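Local atomic coordinates of ULam111 (Flavobacterium sp., PDB entry 5WUT), a protein that probably hydrolyses the beta-1,3-glycosidic bonds of laminarin, as a laminarinase of glycoside hydrolase family 16 with a beta-jelly-roll fold. Residues Q42-N48 against Q66-R71; W113-I119 against L136-H142; W167-M172 against W194-F200. One frame throughout, in Å; residues are numbered along the deposited sequence.

Contact 1 of 3, residues Q42-N48 against Q66-R71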
loop_
_atom_site.group_PDB
_atom_site.type_symbol
_atom_site.label_atom_id
_atom_site.label_comp_id
_atom_site.label_asym_id
_atom_site.label_seq_id
_atom_site.Cartn_x
_atom_site.Cartn_y
_atom_site.Cartn_z
ATOM N N GLN A 42 -31.240 5.290 0.030
ATOM C CA GLN A 42 -31.501 5.146 1.464
ATOM C C GLN A 42 -32.109 6.363 2.143
ATOM O O GLN A 42 -31.866 7.506 1.755
ATOM C CB GLN A 42 -30.204 4.773 2.197
ATOM C CG GLN A 42 -29.261 5.954 2.456
ATOM C CD GLN A 42 -28.597 6.479 1.201
ATOM O OE1 GLN A 42 -28.410 5.738 0.236
ATOM N NE2 GLN A 42 -28.227 7.758 1.210
ATOM N N LEU A 43 -32.923 6.084 3.162
ATOM C CA LEU A 43 -33.226 7.068 4.183
ATOM C C LEU A 43 -32.249 6.835 5.313
ATOM O O LEU A 43 -32.032 5.697 5.733
ATOM C CB LEU A 43 -34.656 6.952 4.712
ATOM C CG LEU A 43 -35.804 7.142 3.741
ATOM C CD1 LEU A 43 -37.108 7.155 4.536
ATOM C CD2 LEU A 43 -35.623 8.427 2.973
ATOM N N TYR A 44 -31.650 7.910 5.799
ATOM C CA TYR A 44 -30.754 7.792 6.931
ATOM C C TYR A 44 -31.562 7.908 8.220
ATOM O O TYR A 44 -32.503 8.708 8.303
ATOM C CB TYR A 44 -29.668 8.848 6.852
ATOM C CG TYR A 44 -28.596 8.566 5.824
ATOM C CD1 TYR A 44 -27.903 7.370 5.836
ATOM C CD2 TYR A 44 -28.258 9.514 4.868
ATOM C CE1 TYR A 44 -26.897 7.115 4.922
ATOM C CE2 TYR A 44 -27.253 9.264 3.944
ATOM C CZ TYR A 44 -26.579 8.067 3.985
ATOM O OH TYR A 44 -25.570 7.810 3.075
ATOM N N THR A 45 -31.211 7.084 9.205
ATOM C CA THR A 45 -31.986 6.988 10.439
ATOM C C THR A 45 -31.099 7.045 11.665
ATOM O O THR A 45 -29.874 7.069 11.543
ATOM C CB THR A 45 -32.762 5.676 10.518
ATOM O OG1 THR A 45 -31.858 4.622 10.851
ATOM C CG2 THR A 45 -33.476 5.362 9.198
ATOM N N LYS A 46 -31.722 7.016 12.844
ATOM C CA LYS A 46 -30.994 6.883 14.110
ATOM C C LYS A 46 -31.118 5.460 14.636
ATOM O O LYS A 46 -30.686 5.147 15.758
ATOM C CB LYS A 46 -31.522 7.866 15.169
ATOM C CG LYS A 46 -31.297 9.328 14.863
ATOM C CD LYS A 46 -31.612 10.182 16.084
ATOM C CE LYS A 46 -33.084 10.508 16.205
ATOM N NZ LYS A 46 -33.268 11.517 17.288
ATOM N N THR A 47 -31.716 4.596 13.826
ATOM C CA THR A 47 -32.001 3.230 14.250
ATOM C C THR A 47 -31.315 2.166 13.391
ATOM O O THR A 47 -31.690 0.989 13.423
ATOM C CB THR A 47 -33.526 2.976 14.257
ATOM O OG1 THR A 47 -34.077 3.398 13.004
ATOM C CG2 THR A 47 -34.186 3.768 15.374
ATOM N N ASN A 48 -30.289 2.559 12.635
ATOM C CA ASN A 48 -29.547 1.600 11.819
ATOM C C ASN A 48 -28.115 1.347 12.303
ATOM O O ASN A 48 -27.326 0.706 11.613
ATOM C CB ASN A 48 -29.511 2.058 10.354
ATOM C CG ASN A 48 -30.768 1.671 9.590
ATOM O OD1 ASN A 48 -31.842 2.222 9.832
ATOM N ND2 ASN A 48 -30.627 0.739 8.644
ATOM N N GLN A 66 -38.145 0.070 1.021
ATOM C CA GLN A 66 -37.420 1.096 1.766
ATOM C C GLN A 66 -36.014 0.624 2.152
ATOM O O GLN A 66 -35.828 -0.456 2.714
ATOM C CB GLN A 66 -38.206 1.518 3.019
ATOM C CG GLN A 66 -37.374 2.395 3.988
ATOM C CD GLN A 66 -38.225 3.262 4.907
ATOM O OE1 GLN A 66 -38.112 3.195 6.134
ATOM N NE2 GLN A 66 -39.028 4.119 4.318
ATOM N N TYR A 67 -35.021 1.434 1.797
ATOM C CA TYR A 67 -33.642 1.207 2.198
ATOM C C TYR A 67 -33.276 2.162 3.317
ATOM O O TYR A 67 -33.636 3.330 3.251
ATOM C CB TYR A 67 -32.704 1.423 1.016
ATOM C CG TYR A 67 -32.913 0.475 -0.137
ATOM C CD1 TYR A 67 -33.820 0.774 -1.146
ATOM C CD2 TYR A 67 -32.193 -0.716 -0.224
ATOM C CE1 TYR A 67 -34.014 -0.085 -2.203
ATOM C CE2 TYR A 67 -32.375 -1.591 -1.297
ATOM C CZ TYR A 67 -33.292 -1.263 -2.280
ATOM O OH TYR A 67 -33.476 -2.110 -3.349
ATOM N N THR A 68 -32.530 1.680 4.312
ATOM C CA THR A 68 -32.110 2.527 5.428
ATOM C C THR A 68 -30.645 2.315 5.809
ATOM O O THR A 68 -30.087 1.237 5.628
ATOM C CB THR A 68 -32.980 2.297 6.683
ATOM O OG1 THR A 68 -33.060 0.896 6.969
ATOM C CG2 THR A 68 -34.405 2.872 6.474
ATOM N N SER A 69 -30.049 3.360 6.364
ATOM C CA SER A 69 -28.651 3.297 6.763
ATOM C C SER A 69 -28.381 4.435 7.735
ATOM O O SER A 69 -29.328 5.036 8.253
ATOM C CB SER A 69 -27.738 3.363 5.532
ATOM O OG SER A 69 -26.393 3.003 5.870
ATOM N N THR A 70 -27.098 4.719 7.978
ATOM C CA THR A 70 -26.664 5.737 8.938
ATOM C C THR A 70 -25.697 6.710 8.294
ATOM O O THR A 70 -24.843 6.303 7.482
ATOM C CB THR A 70 -25.957 5.103 10.161
ATOM O OG1 THR A 70 -26.766 4.049 10.693
ATOM C CG2 THR A 70 -25.655 6.147 11.265
ATOM N N ARG A 71 -25.828 7.983 8.655
ATOM C CA ARG A 71 -24.885 9.027 8.273
ATOM C C ARG A 71 -24.686 9.961 9.461
ATOM O O ARG A 71 -25.638 10.599 9.924
ATOM C CB ARG A 71 -25.406 9.798 7.055
ATOM C CG ARG A 71 -24.518 10.975 6.623
ATOM C CD ARG A 71 -24.960 11.470 5.254
ATOM N NE ARG A 71 -24.357 12.756 4.923
ATOM C CZ ARG A 71 -24.037 13.129 3.685
ATOM N NH1 ARG A 71 -24.254 12.310 2.667
ATOM N NH2 ARG A 71 -23.499 14.320 3.469
HETATM O O HOH W 1 -24.980 9.732 1.300
HETATM O O HOH W 2 -28.116 8.745 10.237
HETATM O O HOH W 3 -28.620 4.811 12.579
#
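A short parallel pairing joins strand 42-44 to the start of strand 66-80, within a jelly roll whose other strand pairs run antiparallel. At Gln66 the side-chain NE2 reaches to 3.6 Å from CD1 of Leu43. Tyr67 gives its carbonyl to the neighbour, Leu43 N to Tyr67 O being a 2.8 Å hydrogen bond, while its ring leads away and its hydroxyl bonds Asp219. Thr68 suits its place twice: its CG2 packs 3.8 Å from CG2 of Thr45, and its OG1 accepts a hydrogen bond from Asn48 ND2 at 3.0 Å. That amide is oriented by Thr45 OG1, which donates to Asn48 OD1 at 2.6 Å and accepts from Thr47 N in an ST turn. Ser69 pairs with Tyr44, bonding the residues before and after it: Ser69 N to Leu43 O at 3.1 Å and Thr45 N to Ser69 O at 2.9 Å. Its CB, 3.9 Å from Tyr44 CE1, is a small group beside the ring. Past the strand pairing, Thr70 OG1 meets a water that also bonds Thr45 O and Asn48 N. Arg71 lays its CB over the Tyr44 ring, 3.4 Å from the centroid, a CH-pi contact, while its NE forms a salt bridge with Glu26. Backbone bonds thus fix the register, and hydroxyls, amide and water carry the polar pairing on into the turn where the strands part.

Contact 2 of 3, residues W113-I119 against L136-H142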
loop_
_atom_site.group_PDB
_atom_site.type_symbol
_atom_site.label_atom_id
_atom_site.label_comp_id
_atom_site.label_asym_id
_atom_site.label_seq_id
_atom_site.Cartn_x
_atom_site.Cartn_y
_atom_site.Cartn_z
ATOM N N TRP A 113 -20.781 23.635 -0.656
ATOM C CA TRP A 113 -19.984 22.654 -1.388
ATOM C C TRP A 113 -20.104 22.995 -2.868
ATOM O O TRP A 113 -21.200 23.306 -3.327
ATOM C CB TRP A 113 -20.488 21.230 -1.097
ATOM C CG TRP A 113 -19.689 20.121 -1.727
ATOM C CD1 TRP A 113 -18.725 19.374 -1.125
ATOM C CD2 TRP A 113 -19.793 19.634 -3.070
ATOM N NE1 TRP A 113 -18.207 18.462 -2.010
ATOM C CE2 TRP A 113 -18.854 18.592 -3.212
ATOM C CE3 TRP A 113 -20.594 19.974 -4.169
ATOM C CZ2 TRP A 113 -18.690 17.884 -4.404
ATOM C CZ3 TRP A 113 -20.428 19.262 -5.367
ATOM C CH2 TRP A 113 -19.478 18.236 -5.472
ATOM N N PRO A 114 -19.004 22.911 -3.633
ATOM C CA PRO A 114 -17.688 22.374 -3.277
ATOM C C PRO A 114 -16.658 23.379 -2.795
ATOM O O PRO A 114 -15.526 22.971 -2.561
ATOM C CB PRO A 114 -17.214 21.781 -4.600
ATOM C CG PRO A 114 -17.713 22.783 -5.599
ATOM C CD PRO A 114 -19.088 23.178 -5.083
ATOM N N GLN A 115 -17.009 24.650 -2.644
ATOM C CA GLN A 115 -16.005 25.645 -2.265
ATOM C C GLN A 115 -15.369 25.311 -0.919
ATOM O O GLN A 115 -14.184 25.577 -0.691
ATOM C CB GLN A 115 -16.627 27.048 -2.225
ATOM C CG GLN A 115 -15.663 28.164 -1.825
ATOM C CD GLN A 115 -14.676 28.521 -2.922
ATOM O OE1 GLN A 115 -14.926 28.290 -4.108
ATOM N NE2 GLN A 115 -13.541 29.097 -2.529
ATOM N N CYS A 116 -16.156 24.707 -0.036
ATOM C CA CYS A 116 -15.695 24.369 1.309
ATOM C C CYS A 116 -14.593 23.318 1.290
ATOM O O CYS A 116 -13.800 23.229 2.223
ATOM C CB CYS A 116 -16.857 23.858 2.163
ATOM S SG CYS A 116 -17.631 22.358 1.522
ATOM N N GLY A 117 -14.544 22.524 0.228
ATOM C CA GLY A 117 -13.590 21.429 0.167
ATOM C C GLY A 117 -14.071 20.131 0.806
ATOM O O GLY A 117 -14.882 20.124 1.752
ATOM N N GLU A 118 -13.547 19.019 0.291
ATOM C CA GLU A 118 -13.907 17.689 0.757
ATOM C C GLU A 118 -12.683 16.791 0.679
ATOM O O GLU A 118 -11.918 16.880 -0.286
ATOM C CB GLU A 118 -15.048 17.120 -0.096
ATOM C CG GLU A 118 -15.407 15.660 0.197
ATOM C CD GLU A 118 -16.551 15.131 -0.662
ATOM O OE1 GLU A 118 -17.349 15.935 -1.190
ATOM O OE2 GLU A 118 -16.656 13.904 -0.813
ATOM N N ILE A 119 -12.498 15.945 1.689
ATOM C CA ILE A 119 -11.413 14.955 1.711
ATOM C C ILE A 119 -12.013 13.560 1.839
ATOM O O ILE A 119 -12.672 13.264 2.833
ATOM C CB ILE A 119 -10.421 15.176 2.889
ATOM C CG1 ILE A 119 -10.012 16.647 2.997
ATOM C CG2 ILE A 119 -9.197 14.222 2.747
ATOM C CD1 ILE A 119 -9.190 16.957 4.230
ATOM N N LEU A 136 -10.119 14.298 -3.553
ATOM C CA LEU A 136 -10.427 15.659 -3.098
ATOM C C LEU A 136 -11.524 16.235 -3.980
ATOM O O LEU A 136 -11.552 15.963 -5.168
ATOM C CB LEU A 136 -9.210 16.582 -3.168
ATOM C CG LEU A 136 -8.015 16.341 -2.246
ATOM C CD1 LEU A 136 -8.392 16.065 -0.798
ATOM C CD2 LEU A 136 -7.166 15.237 -2.811
ATOM N N HIS A 137 -12.419 17.024 -3.390
ATOM C CA HIS A 137 -13.384 17.813 -4.154
ATOM C C HIS A 137 -13.235 19.262 -3.740
ATOM O O HIS A 137 -13.169 19.575 -2.542
ATOM C CB HIS A 137 -14.816 17.349 -3.909
ATOM C CG HIS A 137 -15.053 15.939 -4.319
ATOM N ND1 HIS A 137 -15.639 15.602 -5.519
ATOM C CD2 HIS A 137 -14.746 14.773 -3.706
ATOM C CE1 HIS A 137 -15.701 14.287 -5.618
ATOM N NE2 HIS A 137 -15.162 13.761 -4.531
ATOM N N THR A 138 -13.124 20.136 -4.732
ATOM C CA THR A 138 -12.908 21.567 -4.530
ATOM C C THR A 138 -13.629 22.324 -5.641
ATOM O O THR A 138 -14.122 21.709 -6.582
ATOM C CB THR A 138 -11.417 21.927 -4.594
ATOM O OG1 THR A 138 -10.944 21.643 -5.912
ATOM C CG2 THR A 138 -10.603 21.104 -3.619
ATOM N N THR A 139 -13.617 23.651 -5.586
ATOM C CA THR A 139 -14.150 24.415 -6.718
ATOM C C THR A 139 -13.397 24.076 -8.011
ATOM O O THR A 139 -14.004 23.919 -9.076
ATOM C CB THR A 139 -14.089 25.918 -6.448
ATOM O OG1 THR A 139 -15.124 26.252 -5.524
ATOM C CG2 THR A 139 -14.301 26.720 -7.731
ATOM N N ALA A 140 -12.081 23.920 -7.909
ATOM C CA ALA A 140 -11.268 23.607 -9.082
ATOM C C ALA A 140 -11.606 22.249 -9.716
ATOM O O ALA A 140 -11.551 22.108 -10.939
ATOM C CB ALA A 140 -9.766 23.661 -8.714
ATOM N N SER A 141 -11.933 21.248 -8.897
ATOM C CA SER A 141 -12.327 19.935 -9.406
ATOM C C SER A 141 -13.230 19.218 -8.405
ATOM O O SER A 141 -12.825 18.953 -7.279
ATOM C CB SER A 141 -11.098 19.065 -9.723
ATOM O OG SER A 141 -11.490 17.948 -10.514
ATOM N N HIS A 142 -14.451 18.915 -8.817
ATOM C CA HIS A 142 -15.440 18.306 -7.928
ATOM C C HIS A 142 -16.406 17.415 -8.695
ATOM O O HIS A 142 -16.595 17.588 -9.890
ATOM C CB HIS A 142 -16.234 19.392 -7.197
ATOM C CG HIS A 142 -16.814 20.430 -8.109
ATOM N ND1 HIS A 142 -16.127 21.575 -8.454
ATOM C CD2 HIS A 142 -17.992 20.485 -8.776
ATOM C CE1 HIS A 142 -16.866 22.303 -9.269
ATOM N NE2 HIS A 142 -18.000 21.663 -9.486
HETATM O O HOH W 4 -12.595 25.140 -3.200
#
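Pro114, which follows a cis peptide bond, sets its CG over the face of the His142 imidazole, 3.6 Å from the ring centroid, in a CH-pi contact. The edge of His142 also points at the face of Trp113, six-membered ring and imidazole centroids being 5.7 Å apart, and His142 ND1 donates to Thr138 O at 2.7 Å. Pro114 opens a type I turn closed by Gly117, whose positive phi would jam a CB against the preceding carbonyl. Across the loops, Thr139 OG1 donates a very short 2.5 Å hydrogen bond to Gln115 OE1. Then the hairpin starts: His137 N to Glu118 O is 3.1 Å, and Glu118 N to His137 O, 2.9 Å but bent, is weak. Glu118, Ile119 and Asp120 open the family 16 signature, where the first glutamate is the nucleophile in relatives. Trp113 NE1 donates to Glu118 OE1 at 2.8 Å, so the indole, held among histidines, helps to position a carboxylate that is probably catalytic.

Contact 3 of 3, residues W167-M172 against W194-F200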
loop_
_atom_site.group_PDB
_atom_site.type_symbol
_atom_site.label_atom_id
_atom_site.label_comp_id
_atom_site.label_asym_id
_atom_site.label_seq_id
_atom_site.Cartn_x
_atom_site.Cartn_y
_atom_site.Cartn_z
ATOM N N TRP A 167 -2.111 15.533 6.625
ATOM C CA TRP A 167 -2.636 16.776 6.096
ATOM C C TRP A 167 -1.835 17.933 6.657
ATOM O O TRP A 167 -1.769 18.124 7.878
ATOM C CB TRP A 167 -4.117 16.872 6.478
ATOM C CG TRP A 167 -4.825 18.186 6.268
ATOM C CD1 TRP A 167 -4.482 19.219 5.431
ATOM C CD2 TRP A 167 -6.026 18.585 6.922
ATOM N NE1 TRP A 167 -5.399 20.241 5.537
ATOM C CE2 TRP A 167 -6.359 19.875 6.447
ATOM C CE3 TRP A 167 -6.850 17.978 7.879
ATOM C CZ2 TRP A 167 -7.477 20.568 6.899
ATOM C CZ3 TRP A 167 -7.956 18.666 8.319
ATOM C CH2 TRP A 167 -8.264 19.945 7.830
ATOM N N THR A 168 -1.190 18.686 5.768
ATOM C CA THR A 168 -0.453 19.887 6.172
ATOM C C THR A 168 -0.867 21.072 5.311
ATOM O O THR A 168 -1.700 20.944 4.423
ATOM C CB THR A 168 1.078 19.705 6.052
ATOM O OG1 THR A 168 1.431 19.640 4.663
ATOM C CG2 THR A 168 1.539 18.442 6.748
ATOM N N LYS A 169 -0.290 22.234 5.586
ATOM C CA LYS A 169 -0.582 23.414 4.787
ATOM C C LYS A 169 -0.089 23.277 3.353
ATOM O O LYS A 169 -0.517 24.024 2.485
ATOM C CB LYS A 169 0.045 24.646 5.422
ATOM C CG LYS A 169 1.544 24.689 5.288
ATOM C CD LYS A 169 2.115 25.943 5.964
ATOM C CE LYS A 169 3.619 26.033 5.734
ATOM N NZ LYS A 169 4.298 26.811 6.808
ATOM N N ASP A 170 0.801 22.314 3.109
ATOM C CA ASP A 170 1.434 22.188 1.798
ATOM C C ASP A 170 0.965 20.983 0.985
ATOM O O ASP A 170 1.046 20.990 -0.245
ATOM C CB ASP A 170 2.948 22.119 1.951
ATOM C CG ASP A 170 3.536 23.406 2.495
ATOM O OD1 ASP A 170 3.166 24.499 2.010
ATOM O OD2 ASP A 170 4.342 23.312 3.431
ATOM N N LYS A 171 0.506 19.929 1.650
ATOM C CA LYS A 171 0.103 18.750 0.900
ATOM C C LYS A 171 -0.837 17.832 1.659
ATOM O O LYS A 171 -0.967 17.910 2.885
ATOM C CB LYS A 171 1.326 17.953 0.448
ATOM C CG LYS A 171 2.213 17.518 1.562
ATOM C CD LYS A 171 3.226 16.505 1.064
ATOM C CE LYS A 171 4.197 16.166 2.168
ATOM N NZ LYS A 171 3.543 15.369 3.235
ATOM N N MET A 172 -1.490 16.962 0.896
ATOM C CA MET A 172 -2.389 15.956 1.426
ATOM C C MET A 172 -1.902 14.581 0.990
ATOM O O MET A 172 -1.956 14.262 -0.204
ATOM C CB MET A 172 -3.812 16.200 0.918
ATOM C CG MET A 172 -4.897 15.454 1.675
ATOM S SD MET A 172 -5.311 16.287 3.222
ATOM C CE MET A 172 -6.113 17.771 2.631
ATOM N N TRP A 194 -7.278 24.946 -3.227
ATOM C CA TRP A 194 -6.857 24.481 -1.907
ATOM C C TRP A 194 -7.648 25.145 -0.796
ATOM O O TRP A 194 -7.180 26.107 -0.179
ATOM C CB TRP A 194 -5.355 24.750 -1.722
ATOM C CG TRP A 194 -4.736 24.188 -0.464
ATOM C CD1 TRP A 194 -4.543 24.844 0.715
ATOM C CD2 TRP A 194 -4.187 22.875 -0.287
ATOM N NE1 TRP A 194 -3.916 24.020 1.623
ATOM C CE2 TRP A 194 -3.691 22.805 1.032
ATOM C CE3 TRP A 194 -4.072 21.752 -1.111
ATOM C CZ2 TRP A 194 -3.091 21.653 1.548
ATOM C CZ3 TRP A 194 -3.474 20.611 -0.600
ATOM C CH2 TRP A 194 -2.994 20.573 0.722
ATOM N N PRO A 195 -8.862 24.645 -0.549
ATOM C CA PRO A 195 -9.666 25.125 0.575
ATOM C C PRO A 195 -9.269 24.446 1.886
ATOM O O PRO A 195 -10.103 24.369 2.786
ATOM C CB PRO A 195 -11.084 24.718 0.180
ATOM C CG PRO A 195 -10.863 23.444 -0.621
ATOM C CD PRO A 195 -9.618 23.717 -1.412
ATOM N N TYR A 196 -8.042 23.942 1.983
ATOM C CA TYR A 196 -7.687 23.062 3.092
ATOM C C TYR A 196 -6.879 23.717 4.217
ATOM O O TYR A 196 -6.254 23.013 5.009
ATOM C CB TYR A 196 -6.933 21.837 2.544
ATOM C CG TYR A 196 -7.800 21.070 1.566
ATOM C CD1 TYR A 196 -8.927 20.391 2.004
ATOM C CD2 TYR A 196 -7.519 21.058 0.209
ATOM C CE1 TYR A 196 -9.750 19.710 1.125
ATOM C CE2 TYR A 196 -8.347 20.367 -0.692
ATOM C CZ TYR A 196 -9.461 19.693 -0.219
ATOM O OH TYR A 196 -10.291 19.022 -1.089
ATOM N N ASP A 197 -6.899 25.051 4.290
ATOM C CA ASP A 197 -6.294 25.764 5.410
ATOM C C ASP A 197 -7.381 26.298 6.336
ATOM O O ASP A 197 -7.465 27.497 6.622
ATOM C CB ASP A 197 -5.388 26.896 4.910
ATOM C CG ASP A 197 -4.255 26.395 4.034
ATOM O OD1 ASP A 197 -3.691 25.321 4.332
ATOM O OD2 ASP A 197 -3.915 27.098 3.062
ATOM N N GLN A 198 -8.228 25.374 6.783
ATOM C CA GLN A 198 -9.309 25.662 7.719
ATOM C C GLN A 198 -9.624 24.365 8.449
ATOM O O GLN A 198 -9.198 23.291 8.020
ATOM C CB GLN A 198 -10.547 26.188 7.000
ATOM C CG GLN A 198 -11.134 25.172 6.039
ATOM C CD GLN A 198 -12.545 25.500 5.592
ATOM O OE1 GLN A 198 -13.336 26.103 6.329
ATOM N NE2 GLN A 198 -12.866 25.115 4.364
ATOM N N PRO A 199 -10.374 24.445 9.555
ATOM C CA PRO A 199 -10.807 23.194 10.189
ATOM C C PRO A 199 -11.772 22.426 9.285
ATOM O O PRO A 199 -12.494 23.036 8.482
ATOM C CB PRO A 199 -11.512 23.665 11.472
ATOM C CG PRO A 199 -11.023 25.090 11.686
ATOM C CD PRO A 199 -10.821 25.633 10.307
ATOM N N PHE A 200 -11.754 21.104 9.422
ATOM C CA PHE A 200 -12.680 20.216 8.725
ATOM C C PHE A 200 -13.390 19.336 9.744
ATOM O O PHE A 200 -12.873 19.137 10.833
ATOM C CB PHE A 200 -11.923 19.346 7.706
ATOM C CG PHE A 200 -11.762 19.990 6.348
ATOM C CD1 PHE A 200 -11.040 21.173 6.198
ATOM C CD2 PHE A 200 -12.311 19.395 5.220
ATOM C CE1 PHE A 200 -10.927 21.773 4.949
ATOM C CE2 PHE A 200 -12.178 19.982 3.980
ATOM C CZ PHE A 200 -11.493 21.176 3.850
HETATM O O HOH W 5 -1.385 26.561 2.348
#
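The turn of the beta hairpin formed by strands 161-167 and 172-176, at one end of the jelly roll, packs here against the loop leading into strand 200-208. Thr168, with chi1 p, folds its OG1 back to accept from both Asp170 N and Lys171 N, each at 3.2 Å, an ST turn and an ST motif that hold the turn tight. Trp194, with chi1 t, brings the periphery of its indole against this backbone: its CZ2 edge lies 3.3 Å from Thr168 O and its CH2 3.6 Å from Lys171 CA, so the long indole reaches several residues of the turn. Trp167 leaves the backbone sideways, but its t rotamer brings the ring in, so that NE1 donates to Tyr196 O at 2.9 Å and CH2 meets Phe200 CD1 at 3.4 Å. Met172 takes the t, p, p rotamer, which curls its flexible thioether so that CE sits over the Tyr196 ring, 4.1 Å from the centroid. Asp197, at chi1 m, accepts from Trp194 NE1 through OD1 at 3.0 Å, an oxygen that Tyr82 also bonds. A water bridges the two loops, donating to Lys169 O and to Asp197 OD2, each at 2.7 Å.

Contacts 2 and 3 are neighbours, with centres 12 Å apart, and Tyr196 joins them: its OH bonds Glu118 O at 2.8 Å and lies 3.3 Å from His137 O, a second possible acceptor for the same proton. Ile119 of contact 2 rests on Met172, Tyr196 and Phe200 of contact 3. The 194-200 loop backs the strand that carries the family 16 signature, on the side of Ile119, whereas the Glu118 side chain, the probable nucleophile, lies on the other face. Contact 1 stands apart, its centre 26 and 31 Å from those of contacts 2 and 3, with nearest atoms about 8 and 12 Å away; it and contact 3 lie on opposite sides of the chain's centre.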